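Local coordinates for protein membrane-bound protease PH1510 (Pyrococcus horikoshii OT3, PDB 3WWV) that cleaves its substrates preferentially near hydrophobic or aromatic residues as a membrane-bound serine protease, the piece described here being its C-terminal OB-fold domain, at residues L13-E24 with K28-S38; E45-V53 with T59-K67. One frame throughout, in Å; residues are numbered along the deposited sequence.

Contact 1: residues L13-E24 with K28-S38; sequences LIGTVVEELNPE and KVRGELWKARS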
loop_
_atom_site.group_PDB
_atom_site.type_symbol
_atom_site.label_atom_id
_atom_site.label_comp_id
_atom_site.label_asym_id
_atom_site.label_seq_id
_atom_site.Cartn_x
_atom_site.Cartn_y
_atom_site.Cartn_z
ATOM N N LEU A 13 5.544 1.440 -3.575
ATOM C CA LEU A 13 6.674 2.383 -3.538
ATOM C C LEU A 13 6.472 3.496 -2.512
ATOM O O LEU A 13 5.336 3.831 -2.155
ATOM C CB LEU A 13 6.924 3.014 -4.917
ATOM C CG LEU A 13 7.449 2.104 -6.036
ATOM C CD1 LEU A 13 7.587 2.863 -7.346
ATOM C CD2 LEU A 13 8.769 1.443 -5.654
ATOM N N ILE A 14 7.584 4.074 -2.059
ATOM C CA ILE A 14 7.560 5.239 -1.181
ATOM C C ILE A 14 7.830 6.496 -2.015
ATOM O O ILE A 14 8.582 6.458 -2.988
ATOM C CB ILE A 14 8.550 5.089 0.009
ATOM C CG1 ILE A 14 8.171 6.017 1.166
ATOM C CG2 ILE A 14 9.993 5.317 -0.432
ATOM C CD1 ILE A 14 8.945 5.768 2.454
ATOM N N GLY A 15 7.178 7.588 -1.646
ATOM C CA GLY A 15 7.417 8.884 -2.258
ATOM C C GLY A 15 7.398 10.003 -1.231
ATOM O O GLY A 15 7.228 9.770 -0.027
ATOM N N THR A 16 7.576 11.229 -1.704
ATOM C CA THR A 16 7.599 12.379 -0.822
ATOM C C THR A 16 6.638 13.388 -1.396
ATOM O O THR A 16 6.622 13.607 -2.611
ATOM C CB THR A 16 9.012 12.973 -0.747
ATOM O OG1 THR A 16 9.946 11.920 -0.483
ATOM C CG2 THR A 16 9.121 14.016 0.360
ATOM N N VAL A 17 5.807 13.971 -0.535
ATOM C CA VAL A 17 4.885 15.011 -0.967
ATOM C C VAL A 17 5.703 16.234 -1.381
ATOM O O VAL A 17 6.547 16.705 -0.614
ATOM C CB VAL A 17 3.877 15.400 0.135
ATOM C CG1 VAL A 17 2.961 16.520 -0.352
ATOM C CG2 VAL A 17 3.062 14.194 0.602
ATOM N N VAL A 18 5.459 16.723 -2.597
ATOM C CA VAL A 18 6.089 17.945 -3.094
ATOM C C VAL A 18 5.080 19.097 -3.146
ATOM O O VAL A 18 5.449 20.264 -3.037
ATOM C CB VAL A 18 6.828 17.730 -4.442
ATOM C CG1 VAL A 18 8.002 16.780 -4.250
ATOM C CG2 VAL A 18 5.904 17.157 -5.504
ATOM N N GLU A 19 3.800 18.756 -3.271
ATOM C CA GLU A 19 2.725 19.728 -3.129
ATOM C C GLU A 19 1.607 19.115 -2.279
ATOM O O GLU A 19 1.022 18.099 -2.660
ATOM C CB GLU A 19 2.198 20.160 -4.502
ATOM C CG GLU A 19 1.002 21.093 -4.436
ATOM C CD GLU A 19 0.496 21.487 -5.810
ATOM O OE1 GLU A 19 1.044 22.446 -6.394
ATOM O OE2 GLU A 19 -0.451 20.846 -6.303
ATOM N N GLU A 20 1.320 19.749 -1.142
ATOM C CA GLU A 20 0.387 19.230 -0.128
ATOM C C GLU A 20 -0.812 18.485 -0.706
ATOM O O GLU A 20 -1.491 18.985 -1.613
ATOM C CB GLU A 20 -0.094 20.349 0.809
ATOM C CG GLU A 20 -0.937 19.871 1.982
ATOM C CD GLU A 20 -1.378 21.003 2.894
ATOM O OE1 GLU A 20 -2.245 21.816 2.486
ATOM O OE2 GLU A 20 -0.869 21.063 4.038
ATOM N N LEU A 21 -1.051 17.294 -0.158
ATOM C CA LEU A 21 -2.216 16.476 -0.489
ATOM C C LEU A 21 -3.392 16.893 0.378
ATOM O O LEU A 21 -3.421 16.598 1.570
ATOM C CB LEU A 21 -1.901 14.994 -0.263
ATOM C CG LEU A 21 -1.189 14.210 -1.358
ATOM C CD1 LEU A 21 -0.005 14.947 -1.967
ATOM C CD2 LEU A 21 -0.755 12.877 -0.801
ATOM N N ASN A 22 -4.361 17.579 -0.218
ATOM C CA ASN A 22 -5.457 18.155 0.560
ATOM C C ASN A 22 -6.883 17.990 0.009
ATOM O O ASN A 22 -7.608 18.973 -0.051
ATOM C CB ASN A 22 -5.174 19.643 0.799
ATOM C CG ASN A 22 -4.866 20.397 -0.491
ATOM O OD1 ASN A 22 -3.925 21.194 -0.542
ATOM N ND2 ASN A 22 -5.654 20.147 -1.539
ATOM N N PRO A 23 -7.305 16.756 -0.372
ATOM C CA PRO A 23 -6.625 15.454 -0.337
ATOM C C PRO A 23 -5.785 15.193 -1.595
ATOM O O PRO A 23 -4.991 14.250 -1.613
ATOM C CB PRO A 23 -7.791 14.464 -0.256
ATOM C CG PRO A 23 -8.893 15.130 -1.005
ATOM C CD PRO A 23 -8.680 16.622 -0.903
ATOM N N GLU A 24 -5.953 16.038 -2.615
ATOM C CA GLU A 24 -5.218 15.929 -3.879
ATOM C C GLU A 24 -3.984 16.838 -3.926
ATOM O O GLU A 24 -3.955 17.911 -3.328
ATOM C CB GLU A 24 -6.148 16.210 -5.068
ATOM C CG GLU A 24 -7.185 15.116 -5.304
ATOM C CD GLU A 24 -8.184 15.442 -6.404
ATOM O OE1 GLU A 24 -8.746 16.558 -6.410
ATOM O OE2 GLU A 24 -8.429 14.562 -7.261
ATOM N N LYS A 28 6.631 13.059 -5.403
ATOM C CA LYS A 28 7.774 12.588 -6.153
ATOM C C LYS A 28 8.014 11.124 -5.810
ATOM O O LYS A 28 8.200 10.777 -4.646
ATOM C CB LYS A 28 9.007 13.440 -5.852
ATOM C CG LYS A 28 10.006 13.483 -7.001
ATOM C CD LYS A 28 11.073 14.546 -6.763
ATOM C CE LYS A 28 11.991 14.705 -7.968
ATOM N NZ LYS A 28 11.281 15.301 -9.137
ATOM N N VAL A 29 7.960 10.262 -6.817
ATOM C CA VAL A 29 8.259 8.850 -6.627
ATOM C C VAL A 29 9.319 8.459 -7.635
ATOM O O VAL A 29 9.124 8.633 -8.842
ATOM C CB VAL A 29 7.020 7.944 -6.780
ATOM C CG1 VAL A 29 7.424 6.479 -6.752
ATOM C CG2 VAL A 29 6.027 8.211 -5.668
ATOM N N ARG A 30 10.420 7.901 -7.120
ATOM C CA ARG A 30 11.677 7.745 -7.854
ATOM C C ARG A 30 12.133 9.158 -8.246
ATOM O O ARG A 30 12.323 10.009 -7.371
ATOM C CB ARG A 30 11.525 6.796 -9.056
ATOM C CG ARG A 30 11.094 5.382 -8.676
ATOM C CD ARG A 30 10.577 4.593 -9.875
ATOM N NE ARG A 30 9.375 5.186 -10.471
ATOM C CZ ARG A 30 8.628 4.618 -11.417
ATOM N NH1 ARG A 30 8.930 3.419 -11.904
ATOM N NH2 ARG A 30 7.563 5.251 -11.878
ATOM N N GLY A 31 12.281 9.430 -9.535
ATOM C CA GLY A 31 12.618 10.780 -9.954
ATOM C C GLY A 31 11.420 11.543 -10.481
ATOM O O GLY A 31 11.503 12.749 -10.700
ATOM N N GLU A 32 10.308 10.834 -10.673
ATOM C CA GLU A 32 9.137 11.356 -11.379
ATOM C C GLU A 32 8.173 12.115 -10.484
ATOM O O GLU A 32 7.916 11.722 -9.342
ATOM C CB GLU A 32 8.346 10.213 -12.029
ATOM C CG GLU A 32 9.015 9.476 -13.178
ATOM C CD GLU A 32 8.080 8.440 -13.794
ATOM O OE1 GLU A 32 7.231 8.815 -14.644
ATOM O OE2 GLU A 32 8.185 7.247 -13.422
ATOM N N LEU A 33 7.607 13.185 -11.032
ATOM C CA LEU A 33 6.487 13.861 -10.400
ATOM C C LEU A 33 5.191 13.160 -10.775
ATOM O O LEU A 33 4.962 12.856 -11.949
ATOM C CB LEU A 33 6.412 15.316 -10.834
ATOM C CG LEU A 33 7.451 16.315 -10.336
ATOM C CD1 LEU A 33 7.113 17.679 -10.920
ATOM C CD2 LEU A 33 7.486 16.370 -8.816
ATOM N N TRP A 34 4.345 12.915 -9.775
ATOM C CA TRP A 34 3.030 12.314 -9.983
ATOM C C TRP A 34 1.908 13.079 -9.283
ATOM O O TRP A 34 2.100 13.629 -8.197
ATOM C CB TRP A 34 3.022 10.886 -9.451
ATOM C CG TRP A 34 3.691 9.901 -10.319
ATOM C CD1 TRP A 34 5.023 9.630 -10.378
ATOM C CD2 TRP A 34 3.055 9.009 -11.242
ATOM N NE1 TRP A 34 5.260 8.633 -11.289
ATOM C CE2 TRP A 34 4.068 8.237 -11.837
ATOM C CE3 TRP A 34 1.723 8.798 -11.630
ATOM C CZ2 TRP A 34 3.796 7.261 -12.807
ATOM C CZ3 TRP A 34 1.450 7.826 -12.585
ATOM C CH2 TRP A 34 2.481 7.071 -13.164
ATOM N N LYS A 35 0.731 13.092 -9.911
ATOM C CA LYS A 35 -0.490 13.499 -9.240
ATOM C C LYS A 35 -0.785 12.427 -8.204
ATOM O O LYS A 35 -0.569 11.239 -8.457
ATOM C CB LYS A 35 -1.651 13.595 -10.221
ATOM C CG LYS A 35 -1.640 14.815 -11.122
ATOM C CD LYS A 35 -2.836 14.797 -12.067
ATOM C CE LYS A 35 -3.142 16.194 -12.591
ATOM N NZ LYS A 35 -4.612 16.448 -12.696
ATOM N N ALA A 36 -1.265 12.844 -7.037
ATOM C CA ALA A 36 -1.542 11.911 -5.953
ATOM C C ALA A 36 -2.726 12.366 -5.117
ATOM O O ALA A 36 -3.069 13.554 -5.099
ATOM C CB ALA A 36 -0.308 11.708 -5.078
ATOM N N ARG A 37 -3.340 11.403 -4.433
ATOM C CA ARG A 37 -4.533 11.628 -3.623
ATOM C C ARG A 37 -4.412 10.755 -2.374
ATOM O O ARG A 37 -4.143 9.566 -2.486
ATOM C CB ARG A 37 -5.776 11.245 -4.444
ATOM C CG ARG A 37 -7.117 11.532 -3.793
ATOM C CD ARG A 37 -8.265 11.466 -4.800
ATOM N NE ARG A 37 -8.670 10.096 -5.149
ATOM C CZ ARG A 37 -8.738 9.599 -6.392
ATOM N NH1 ARG A 37 -8.428 10.334 -7.457
ATOM N NH2 ARG A 37 -9.128 8.347 -6.572
ATOM N N SER A 38 -4.572 11.334 -1.189
ATOM C CA SER A 38 -4.522 10.529 0.026
ATOM C C SER A 38 -5.802 9.721 0.149
ATOM O O SER A 38 -6.884 10.241 -0.110
ATOM C CB SER A 38 -4.313 11.386 1.265
ATOM O OG SER A 38 -5.378 12.294 1.424
HETATM O O HOH W 1 10.919 7.482 -4.248
#
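T16 and K28 form an antiparallel hydrogen-bonded pair, K28 N reaching T16 O at 2.8 Å and T16 N reaching K28 O at 3.0 Å, while further on E24 faces R37 as a non-hydrogen-bonded pair beside the S38 N to P23 O bond. G15 shows how a strand accommodates a close neighbour: its CA lies 3.7 Å from V29 CG2, where a side chain would clash. The other branch of V29, CG1, meets L13 CD1 at 3.7 Å, and a water links I14 O to R30 N. V18 has CG1 anti to its carbonyl carbon (chi1 -65°), which sends CG1 to K28 CB and CG2 to L33 CD2, both at 3.8 Å. An alanine in place of V18 removes both methyls, which would probably leave a gap between this corner and K28 CB and L33 CD2. E24 and R37 run side by side, E24 CG lying 3.8 Å from R37 CD, with their charged ends too far apart for a salt bridge; R37 pairs instead with D56. A classic bulge at V18 and E19 opposite M26 breaks strand 14-19, which pairs with strand 24-29; I27 of the latter meets L21 and A36, and M10 of helix 7-10 packs on V29.

Contact 2: residues E45-V53 with T59-K67; sequences EKGEKVRVV and TLIVVRERK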
loop_
_atom_site.group_PDB
_atom_site.type_symbol
_atom_site.label_atom_id
_atom_site.label_comp_id
_atom_site.label_asym_id
_atom_site.label_seq_id
_atom_site.Cartn_x
_atom_site.Cartn_y
_atom_site.Cartn_z
ATOM N N GLU A 45 1.054 16.701 4.429
ATOM C CA GLU A 45 1.861 17.917 4.241
ATOM C C GLU A 45 3.073 17.729 3.333
ATOM O O GLU A 45 3.556 16.615 3.144
ATOM C CB GLU A 45 2.331 18.464 5.599
ATOM C CG GLU A 45 1.222 18.902 6.559
ATOM C CD GLU A 45 0.576 17.753 7.350
ATOM O OE1 GLU A 45 0.923 16.567 7.136
ATOM O OE2 GLU A 45 -0.293 18.043 8.200
ATOM N N LYS A 46 3.563 18.842 2.792
ATOM C CA LYS A 46 4.773 18.874 1.981
ATOM C C LYS A 46 5.971 18.299 2.750
ATOM O O LYS A 46 6.171 18.601 3.932
ATOM C CB LYS A 46 5.037 20.315 1.536
ATOM C CG LYS A 46 6.298 20.551 0.720
ATOM C CD LYS A 46 6.455 22.041 0.445
ATOM C CE LYS A 46 7.846 22.382 -0.082
ATOM N NZ LYS A 46 7.971 22.158 -1.551
ATOM N N GLY A 47 6.754 17.458 2.084
ATOM C CA GLY A 47 7.894 16.817 2.719
ATOM C C GLY A 47 7.591 15.491 3.400
ATOM O O GLY A 47 8.507 14.723 3.661
ATOM N N GLU A 48 6.320 15.218 3.695
ATOM C CA GLU A 48 5.931 13.938 4.320
ATOM C C GLU A 48 6.189 12.748 3.388
ATOM O O GLU A 48 6.070 12.857 2.172
ATOM C CB GLU A 48 4.457 13.946 4.768
ATOM C CG GLU A 48 4.093 15.020 5.788
ATOM C CD GLU A 48 4.361 14.619 7.234
ATOM O OE1 GLU A 48 4.867 15.473 8.013
ATOM O OE2 GLU A 48 4.047 13.458 7.602
ATOM N N LYS A 49 6.571 11.625 3.983
ATOM C CA LYS A 49 6.728 10.355 3.271
ATOM C C LYS A 49 5.388 9.622 3.133
ATOM O O LYS A 49 4.637 9.493 4.094
ATOM C CB LYS A 49 7.740 9.461 3.998
ATOM C CG LYS A 49 9.121 10.076 4.164
ATOM C CD LYS A 49 9.785 10.339 2.820
ATOM C CE LYS A 49 11.032 11.205 2.985
ATOM N NZ LYS A 49 11.617 11.622 1.677
ATOM N N VAL A 50 5.096 9.141 1.933
ATOM C CA VAL A 50 3.857 8.405 1.678
ATOM C C VAL A 50 4.135 7.059 1.024
ATOM O O VAL A 50 5.191 6.856 0.399
ATOM C CB VAL A 50 2.872 9.201 0.774
ATOM C CG1 VAL A 50 2.282 10.395 1.511
ATOM C CG2 VAL A 50 3.533 9.637 -0.526
ATOM N N ARG A 51 3.167 6.155 1.147
ATOM C CA ARG A 51 3.232 4.830 0.548
ATOM C C ARG A 51 2.182 4.736 -0.559
ATOM O O ARG A 51 1.045 5.127 -0.344
ATOM C CB ARG A 51 2.910 3.793 1.623
ATOM C CG ARG A 51 3.236 2.353 1.252
ATOM C CD ARG A 51 4.478 1.884 1.986
ATOM N NE ARG A 51 5.611 1.760 1.090
ATOM C CZ ARG A 51 6.871 1.597 1.483
ATOM N NH1 ARG A 51 7.180 1.566 2.771
ATOM N NH2 ARG A 51 7.827 1.481 0.577
ATOM N N VAL A 52 2.547 4.205 -1.723
ATOM C CA VAL A 52 1.585 4.061 -2.823
ATOM C C VAL A 52 0.763 2.774 -2.646
ATOM O O VAL A 52 1.332 1.688 -2.616
ATOM C CB VAL A 52 2.274 4.079 -4.215
ATOM C CG1 VAL A 52 1.236 4.137 -5.330
ATOM C CG2 VAL A 52 3.248 5.248 -4.339
ATOM N N VAL A 53 -0.561 2.897 -2.528
ATOM C CA VAL A 53 -1.420 1.738 -2.228
ATOM C C VAL A 53 -2.343 1.328 -3.376
ATOM O O VAL A 53 -2.838 0.190 -3.407
ATOM C CB VAL A 53 -2.242 1.916 -0.921
ATOM C CG1 VAL A 53 -1.313 2.065 0.282
ATOM C CG2 VAL A 53 -3.200 3.102 -1.010
ATOM N N THR A 59 -3.389 8.998 -11.410
ATOM C CA THR A 59 -3.315 9.556 -10.059
ATOM C C THR A 59 -2.960 8.453 -9.052
ATOM O O THR A 59 -3.665 7.445 -8.953
ATOM C CB THR A 59 -4.643 10.249 -9.656
ATOM O OG1 THR A 59 -4.960 11.272 -10.609
ATOM C CG2 THR A 59 -4.552 10.884 -8.270
ATOM N N LEU A 60 -1.869 8.643 -8.317
ATOM C CA LEU A 60 -1.461 7.686 -7.273
ATOM C C LEU A 60 -2.271 7.880 -5.995
ATOM O O LEU A 60 -2.464 9.006 -5.543
ATOM C CB LEU A 60 0.033 7.821 -6.963
ATOM C CG LEU A 60 0.984 7.701 -8.142
ATOM C CD1 LEU A 60 2.424 7.863 -7.678
ATOM C CD2 LEU A 60 0.797 6.372 -8.852
ATOM N N ILE A 61 -2.752 6.776 -5.427
ATOM C CA ILE A 61 -3.474 6.804 -4.152
ATOM C C ILE A 61 -2.509 6.353 -3.079
ATOM O O ILE A 61 -1.837 5.330 -3.218
ATOM C CB ILE A 61 -4.757 5.958 -4.209
ATOM C CG1 ILE A 61 -5.710 6.585 -5.235
ATOM C CG2 ILE A 61 -5.453 5.885 -2.847
ATOM C CD1 ILE A 61 -6.611 5.579 -5.903
ATOM N N VAL A 62 -2.405 7.152 -2.023
ATOM C CA VAL A 62 -1.326 7.028 -1.056
ATOM C C VAL A 62 -1.896 7.141 0.346
ATOM O O VAL A 62 -2.959 7.748 0.541
ATOM C CB VAL A 62 -0.243 8.118 -1.259
ATOM C CG1 VAL A 62 0.345 8.074 -2.665
ATOM C CG2 VAL A 62 -0.788 9.507 -0.981
ATOM N N VAL A 63 -1.205 6.529 1.303
ATOM C CA VAL A 63 -1.392 6.797 2.734
ATOM C C VAL A 63 -0.062 7.352 3.237
ATOM O O VAL A 63 0.973 7.123 2.600
ATOM C CB VAL A 63 -1.786 5.524 3.546
ATOM C CG1 VAL A 63 -3.148 4.994 3.099
ATOM C CG2 VAL A 63 -0.728 4.429 3.441
ATOM N N ARG A 64 -0.056 8.081 4.353
ATOM C CA ARG A 64 1.240 8.457 4.920
ATOM C C ARG A 64 1.941 7.231 5.457
ATOM O O ARG A 64 1.305 6.302 5.952
ATOM C CB ARG A 64 1.193 9.570 5.977
ATOM C CG ARG A 64 -0.035 9.650 6.858
ATOM C CD ARG A 64 0.255 10.486 8.105
ATOM N NE ARG A 64 1.088 11.654 7.850
ATOM C CZ ARG A 64 0.624 12.888 7.668
ATOM N NH1 ARG A 64 -0.671 13.143 7.713
ATOM N NH2 ARG A 64 1.468 13.874 7.433
ATOM N N GLU A 65 3.259 7.231 5.321
ATOM C CA GLU A 65 4.069 6.112 5.750
ATOM C C GLU A 65 3.860 5.872 7.260
ATOM O O GLU A 65 3.806 6.821 8.045
ATOM C CB GLU A 65 5.533 6.399 5.391
ATOM C CG GLU A 65 6.549 5.353 5.833
ATOM C CD GLU A 65 6.412 4.017 5.121
ATOM O OE1 GLU A 65 5.376 3.763 4.467
ATOM O OE2 GLU A 65 7.354 3.205 5.230
ATOM N N ARG A 66 3.710 4.610 7.648
ATOM C CA ARG A 66 3.556 4.249 9.061
ATOM C C ARG A 66 4.840 4.427 9.877
ATOM O O ARG A 66 5.946 4.183 9.381
ATOM C CB ARG A 66 3.048 2.818 9.196
ATOM C CG ARG A 66 1.691 2.582 8.553
ATOM C CD ARG A 66 0.554 2.914 9.502
ATOM N NE ARG A 66 -0.721 2.569 8.888
ATOM C CZ ARG A 66 -1.791 2.124 9.540
ATOM N NH1 ARG A 66 -1.772 1.952 10.857
ATOM N NH2 ARG A 66 -2.892 1.852 8.857
ATOM N N LYS A 67 4.661 4.844 11.136
ATOM C CA LYS A 67 5.747 5.132 12.093
ATOM C C LYS A 67 6.793 6.085 11.515
ATOM O O LYS A 67 6.482 7.226 11.155
ATOM C CB LYS A 67 6.414 3.851 12.636
ATOM C CG LYS A 67 5.528 2.608 12.736
ATOM C CD LYS A 67 4.375 2.751 13.723
ATOM C CE LYS A 67 3.499 1.502 13.710
ATOM N NZ LYS A 67 2.054 1.808 13.907
#
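The beta hairpin of strands 49-56 and 59-64 supplies this contact, two consecutive antiparallel strands of the OB-fold domain whose short segments run at 136° to each other. R51 and V63 form the hydrogen-bonded pair, R51 N to V63 O at 2.8 Å with a return bond from V63 N to R51 O; V53 N to I61 O and E65 N to K49 O extend the ladder in both directions. On one face V52 and V62 point together, and V50 CB packs on V62 CB at 3.9 Å, near I27 of strand 24-29. On the other, V63 CG2 touches V53 CG1 at 4.0 Å, the two side chains crossing at about a right angle. R51 lies alongside E65, and its NH1 makes a salt bridge to E65 OE2 at 3.0 Å, the two flat groups turned 64° apart. At the turn end, R64 NH2 is gripped twice within its guanidinium plane: by E45 OE1 at 2.8 Å, met nearly end-on, and by E48 OE2 at 2.6 Å, approached from above the carboxylate. The bend of E48 at chi2 (-85°) swings its carboxylate to that nitrogen. The guanidinium charge of R64 probably offsets the repulsion between the carboxylates of E45 and E48, which share its NH2, while E65 may temper the like-charge approach of R51 to R51 of the second subunit.

Contact 1 and contact 2 belong to one curled sheet of the OB-fold domain, their centres 7 Å apart, and two seams join them. Strand 14-19 runs beside strand 49-56, where T16 OG1 and K49 NZ lie 2.7 Å apart in a probable hydrogen bond; strand 32-38 runs parallel to strand 59-64, where R37 N probably bonds to L60 O at 2.8 Å. V62 of contact 2 also packs on L21 of contact 1. A bound sodium ion lies about 4 Å from the P23 side chain but about 9 Å from that of I61, and therefore nearer contact 1.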